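Local coordinates for cytokinesis protein 2 (Saccharomyces cerevisiae, PDB 4WPE) that mediates the cytoskeletal rearrangements of cytokinesis and, through the F-BAR domain present here, dimerises and probably binds phospholipid membranes, at the interface of chains A and B. Coordinates in Å, arbitrary orientation; residue numbers count along the deposited sequence, not the author numbering. Chains: chain A/B, Cytokinesis protein 2.

Contact 1: the interface of chains A and B. Residues chain A 13, 15-17, 22; chain B 277-280.
The C-terminal tail of one F-BAR subunit lies here along the N-terminal segment of the other. Both stretches are largely extended loop. A:Phe15 and B:Gly278 form a parallel beta bridge, so backbone pairing carries part of this contact. The amide N of A:Trp16 donates to the carbonyl O of B:Gly278 at 2.6 Å. The donor sits nearly on the C=O axis, with 163° at the oxygen. B:Gly278 has a positive phi, in a range that a residue with a side chain seldom adopts.

The indole of A:Trp16 carries the apolar part. CG stands anti to the carbonyl carbon and beside the backbone N (chi1 -63°). The A:Trp16 CB is 3.3 Å from the B:Gly278 O and also near the B:Arg279 O. The A:Trp16 CG then meets B:Leu280 CB at 3.6 Å. CD1 faces the same CB and also the backbone N of B:Leu280. CD2 and NE1 remain beside that CB. The methylene therefore lies over the five-membered ring, and so off-centre for the indole as a whole. Farther out, A:Trp16 CE2 and CZ2 touch B:Leu280 CD2, each at 4.1 Å. The two side chains cross obliquely. The A:Ala13 O and the B:Gly278 O lie at the edge of the indole, in its plane.

B:Thr277 closes the other end of the patch. Its OG1 takes the crowded position between backbone N and carbonyl carbon (chi1 58°). This turns the methyl toward the start of helix 21-35, where B:Thr277 CG2 packs against A:Gly22 CA at 3.7 Å. The B:Thr277 CB rests 3.8 Å from the CB of A:Asp17, whose side chain is incomplete in the model.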
loop_
_atom_site.group_PDB
_atom_site.type_symbol
_atom_site.label_atom_id
_atom_site.label_comp_id
_atom_site.label_asym_id
_atom_site.label_seq_id
_atom_site.Cartn_x
_atom_site.Cartn_y
_atom_site.Cartn_z
ATOM N N ALA A 13 26.455 -36.085 -15.807
ATOM C CA ALA A 13 26.568 -37.468 -15.375
ATOM C C ALA A 13 25.426 -38.334 -15.900
ATOM O O ALA A 13 25.638 -39.485 -16.274
ATOM C CB ALA A 13 26.620 -37.536 -13.854
ATOM N N PHE A 15 22.824 -37.723 -18.382
ATOM C CA PHE A 15 22.088 -37.491 -19.621
ATOM C C PHE A 15 22.820 -37.991 -20.859
ATOM O O PHE A 15 22.996 -37.258 -21.831
ATOM C CB PHE A 15 21.758 -36.005 -19.755
ATOM C CG PHE A 15 20.817 -35.510 -18.698
ATOM C CD1 PHE A 15 19.449 -35.519 -18.912
ATOM C CD2 PHE A 15 21.296 -35.064 -17.479
ATOM C CE1 PHE A 15 18.579 -35.077 -17.938
ATOM C CE2 PHE A 15 20.430 -34.618 -16.501
ATOM C CZ PHE A 15 19.070 -34.625 -16.730
ATOM N N TRP A 16 23.222 -39.258 -20.818
ATOM C CA TRP A 16 23.892 -39.896 -21.944
ATOM C C TRP A 16 22.984 -40.930 -22.615
ATOM O O TRP A 16 22.857 -42.058 -22.138
ATOM C CB TRP A 16 25.187 -40.567 -21.485
ATOM C CG TRP A 16 26.221 -39.631 -20.928
ATOM C CD1 TRP A 16 26.423 -39.322 -19.612
ATOM C CD2 TRP A 16 27.210 -38.907 -21.664
ATOM N NE1 TRP A 16 27.471 -38.441 -19.486
ATOM C CE2 TRP A 16 27.975 -38.169 -20.741
ATOM C CE3 TRP A 16 27.526 -38.802 -23.026
ATOM C CZ2 TRP A 16 29.030 -37.343 -21.119
ATOM C CZ3 TRP A 16 28.574 -37.981 -23.407
ATOM C CH2 TRP A 16 29.314 -37.263 -22.456
ATOM N N ASP A 17 22.356 -40.537 -23.719
ATOM C CA ASP A 17 21.491 -41.436 -24.479
ATOM C C ASP A 17 22.031 -41.626 -25.896
ATOM O O ASP A 17 22.584 -40.691 -26.478
ATOM C CB ASP A 17 20.058 -40.896 -24.525
ATOM N N GLY A 22 18.650 -36.973 -23.926
ATOM C CA GLY A 22 18.990 -36.157 -22.774
ATOM C C GLY A 22 19.437 -34.759 -23.148
ATOM O O GLY A 22 19.338 -33.830 -22.347
ATOM N N THR B 277 18.668 -39.691 -18.724
ATOM C CA THR B 277 18.460 -40.658 -19.800
ATOM C C THR B 277 19.530 -41.741 -19.830
ATOM O O THR B 277 19.685 -42.440 -20.831
ATOM C CB THR B 277 18.427 -39.974 -21.180
ATOM O OG1 THR B 277 19.653 -39.264 -21.394
ATOM C CG2 THR B 277 17.265 -39.007 -21.262
ATOM N N GLY B 278 20.267 -41.881 -18.735
ATOM C CA GLY B 278 21.301 -42.894 -18.656
ATOM C C GLY B 278 22.691 -42.300 -18.573
ATOM O O GLY B 278 22.951 -41.215 -19.095
ATOM N N ARG B 279 23.591 -43.017 -17.913
ATOM C CA ARG B 279 24.950 -42.536 -17.713
ATOM C C ARG B 279 25.871 -43.003 -18.835
ATOM O O ARG B 279 25.419 -43.599 -19.813
ATOM C CB ARG B 279 25.474 -42.998 -16.353
ATOM C CG ARG B 279 24.841 -42.257 -15.187
ATOM C CD ARG B 279 25.248 -42.836 -13.844
ATOM N NE ARG B 279 24.115 -43.406 -13.120
ATOM C CZ ARG B 279 23.340 -42.713 -12.290
ATOM N NH1 ARG B 279 23.571 -41.424 -12.098
ATOM N NH2 ARG B 279 22.330 -43.304 -11.664
ATOM N N LEU B 280 27.164 -42.725 -18.690
ATOM C CA LEU B 280 28.143 -43.086 -19.709
ATOM C C LEU B 280 29.104 -44.166 -19.220
ATOM O O LEU B 280 29.630 -44.084 -18.109
ATOM C CB LEU B 280 28.933 -41.851 -20.147
ATOM C CG LEU B 280 30.136 -42.129 -21.052
ATOM C CD1 LEU B 280 29.677 -42.629 -22.413
ATOM C CD2 LEU B 280 31.010 -40.893 -21.193
#

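Contact 2: the interface of chains A and B. Residues chain A 92, 245, 248-249, 252; chain B 242, 245, 248.
Two copies of helix 170-259 pack across the dimer, one from each chain, and A:Arg92 joins them from helix 76-162. This is part of the two-fold helical interface that builds the F-BAR dimer.

B:Tyr245 packs between the helices. Its CG is anti to the carbonyl carbon (chi1 -53°), and the ring crosses A:Glu248 at about a right angle. The CB of A:Glu248 sits over the centre of one face of the B:Tyr245 ring, 3.6 Å from the centroid, in a CH-pi contact. The carboxylate lies above and just beyond the CD1-CE1 rim of the ring, with A:Glu248 OE2 3.4 Å from the B:Tyr245 CE1. The carboxylate and ring planes are 34° apart. The A:Met252 CG meets the ring at its edge, in plane, 3.6 Å from the B:Tyr245 CE2. The phenol OH ends above one face of the A:Arg92 guanidinium, offset toward its rim. The B:Tyr245 OH is 3.3 Å from the A:Arg92 NE, but it lies above the plane and forms no hydrogen bond there. An alanine in place of B:Tyr245 would remove the ring and would probably loosen the packing around the CB of A:Glu248 and the A:Met252 side chain.

A:Arg92 holds the A:Glu248 carboxylate by a salt bridge within chain A. A:Arg92 NH1 donates to A:Glu248 OE2 at 3.0 Å, close to the guanidinium plane and nearly along the C-O axis. This probably steadies the acid and would favour its charged form. The twin pair, A:Tyr245 and B:Glu248, repeats the CH-pi contact with the chains exchanged. B:Met242 and A:Met252 are selenomethionine in this model. B:Met242 bends at chi2 and chi3, and its selenium reaches CG of A:Gln249.

The OE1 atoms of A:Glu248 and B:Glu248 are 4.5 Å apart. Their like charges would be expected to repel, but a water bridges them, 2.6 Å from the A:Glu248 OE1 and 3.0 Å from the B:Glu248 OE1.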
loop_
_atom_site.group_PDB
_atom_site.type_symbol
_atom_site.label_atom_id
_atom_site.label_comp_id
_atom_site.label_asym_id
_atom_site.label_seq_id
_atom_site.Cartn_x
_atom_site.Cartn_y
_atom_site.Cartn_z
ATOM N N ARG A 92 5.671 6.423 6.375
ATOM C CA ARG A 92 5.289 5.258 5.583
ATOM C C ARG A 92 5.390 5.572 4.098
ATOM O O ARG A 92 5.908 4.771 3.319
ATOM C CB ARG A 92 3.869 4.799 5.918
ATOM C CG ARG A 92 3.689 4.296 7.338
ATOM C CD ARG A 92 2.449 3.417 7.467
ATOM N NE ARG A 92 1.228 4.081 7.021
ATOM C CZ ARG A 92 0.593 3.806 5.883
ATOM N NH1 ARG A 92 1.065 2.876 5.063
ATOM N NH2 ARG A 92 -0.515 4.461 5.567
ATOM N N TYR A 245 7.651 -3.058 6.638
ATOM C CA TYR A 245 6.670 -3.584 7.582
ATOM C C TYR A 245 7.147 -3.434 9.025
ATOM O O TYR A 245 6.353 -3.164 9.925
ATOM C CB TYR A 245 6.373 -5.054 7.272
ATOM C CG TYR A 245 5.983 -5.314 5.829
ATOM C CD1 TYR A 245 5.242 -4.385 5.110
ATOM C CD2 TYR A 245 6.366 -6.487 5.184
ATOM C CE1 TYR A 245 4.886 -4.617 3.789
ATOM C CE2 TYR A 245 6.016 -6.727 3.864
ATOM C CZ TYR A 245 5.276 -5.788 3.173
ATOM O OH TYR A 245 4.925 -6.018 1.863
ATOM N N GLU A 248 6.800 0.307 9.749
ATOM C CA GLU A 248 5.398 0.683 9.906
ATOM C C GLU A 248 4.855 0.253 11.262
ATOM O O GLU A 248 3.982 0.909 11.829
ATOM C CB GLU A 248 4.550 0.082 8.781
ATOM C CG GLU A 248 4.874 0.650 7.405
ATOM C CD GLU A 248 4.011 0.068 6.301
ATOM O OE1 GLU A 248 4.251 -1.093 5.895
ATOM O OE2 GLU A 248 3.095 0.776 5.832
ATOM N N GLN A 249 5.384 -0.849 11.785
ATOM C CA GLN A 249 4.988 -1.315 13.105
ATOM C C GLN A 249 5.487 -0.358 14.188
ATOM O O GLN A 249 4.757 -0.026 15.119
ATOM C CB GLN A 249 5.508 -2.734 13.353
ATOM C CG GLN A 249 5.345 -3.215 14.787
ATOM C CD GLN A 249 5.731 -4.670 14.963
ATOM O OE1 GLN A 249 6.524 -5.212 14.192
ATOM N NE2 GLN A 249 5.164 -5.315 15.977
HETATM N N MSE A 252 3.363 2.816 14.346
HETATM C CA MSE A 252 2.067 2.609 14.985
HETATM C C MSE A 252 2.246 2.359 16.478
HETATM O O MSE A 252 1.317 2.548 17.263
HETATM C CB MSE A 252 1.312 1.447 14.339
HETATM C CG MSE A 252 0.961 1.673 12.879
HETATM SE SE MSE A 252 -0.316 3.123 12.642
HETATM C CE MSE A 252 -0.346 3.210 10.692
HETATM N N MSE B 242 -1.940 -1.966 12.491
HETATM C CA MSE B 242 -0.939 -2.797 13.152
HETATM C C MSE B 242 -1.095 -4.270 12.795
HETATM O O MSE B 242 -0.109 -4.975 12.592
HETATM C CB MSE B 242 -1.024 -2.631 14.671
HETATM C CG MSE B 242 -0.013 -3.460 15.435
HETATM SE SE MSE B 242 1.812 -2.898 15.063
HETATM C CE MSE B 242 1.934 -1.440 16.351
ATOM N N TYR B 245 0.484 -4.941 9.343
ATOM C CA TYR B 245 1.941 -4.885 9.337
ATOM C C TYR B 245 2.552 -6.103 10.028
ATOM O O TYR B 245 3.589 -6.612 9.606
ATOM C CB TYR B 245 2.425 -3.597 10.011
ATOM C CG TYR B 245 1.795 -2.335 9.452
ATOM C CD1 TYR B 245 1.483 -2.228 8.103
ATOM C CD2 TYR B 245 1.505 -1.252 10.278
ATOM C CE1 TYR B 245 0.904 -1.078 7.587
ATOM C CE2 TYR B 245 0.925 -0.099 9.773
ATOM C CZ TYR B 245 0.628 -0.018 8.427
ATOM O OH TYR B 245 0.053 1.123 7.917
ATOM N N GLU B 248 2.005 -8.965 7.549
ATOM C CA GLU B 248 2.904 -8.847 6.405
ATOM C C GLU B 248 4.321 -9.276 6.765
ATOM O O GLU B 248 5.055 -9.796 5.925
ATOM C CB GLU B 248 2.906 -7.413 5.866
ATOM C CG GLU B 248 1.573 -6.990 5.261
ATOM C CD GLU B 248 1.592 -5.577 4.706
ATOM O OE1 GLU B 248 1.552 -4.614 5.506
ATOM O OE2 GLU B 248 1.638 -5.430 3.467
HETATM O O HOH W 1 2.272 -1.890 4.363
#

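The C-alpha centres of contact 1 and contact 2 are about 53 Å apart along one two-fold dimer interface. They share no residues. Contact 2 lies near the symmetry axis and joins the long helices 170-259. Contact 1 lies well away from it, where the tail after helix 264-275 of one chain reaches the N-terminal segment of the other. Symmetry gives a second copy of contact 1 on the opposite side of the axis. Helical packing at the middle and tail docking at both flanks together spread the dimer contact widely, which probably helps to stabilise the elongated F-BAR module.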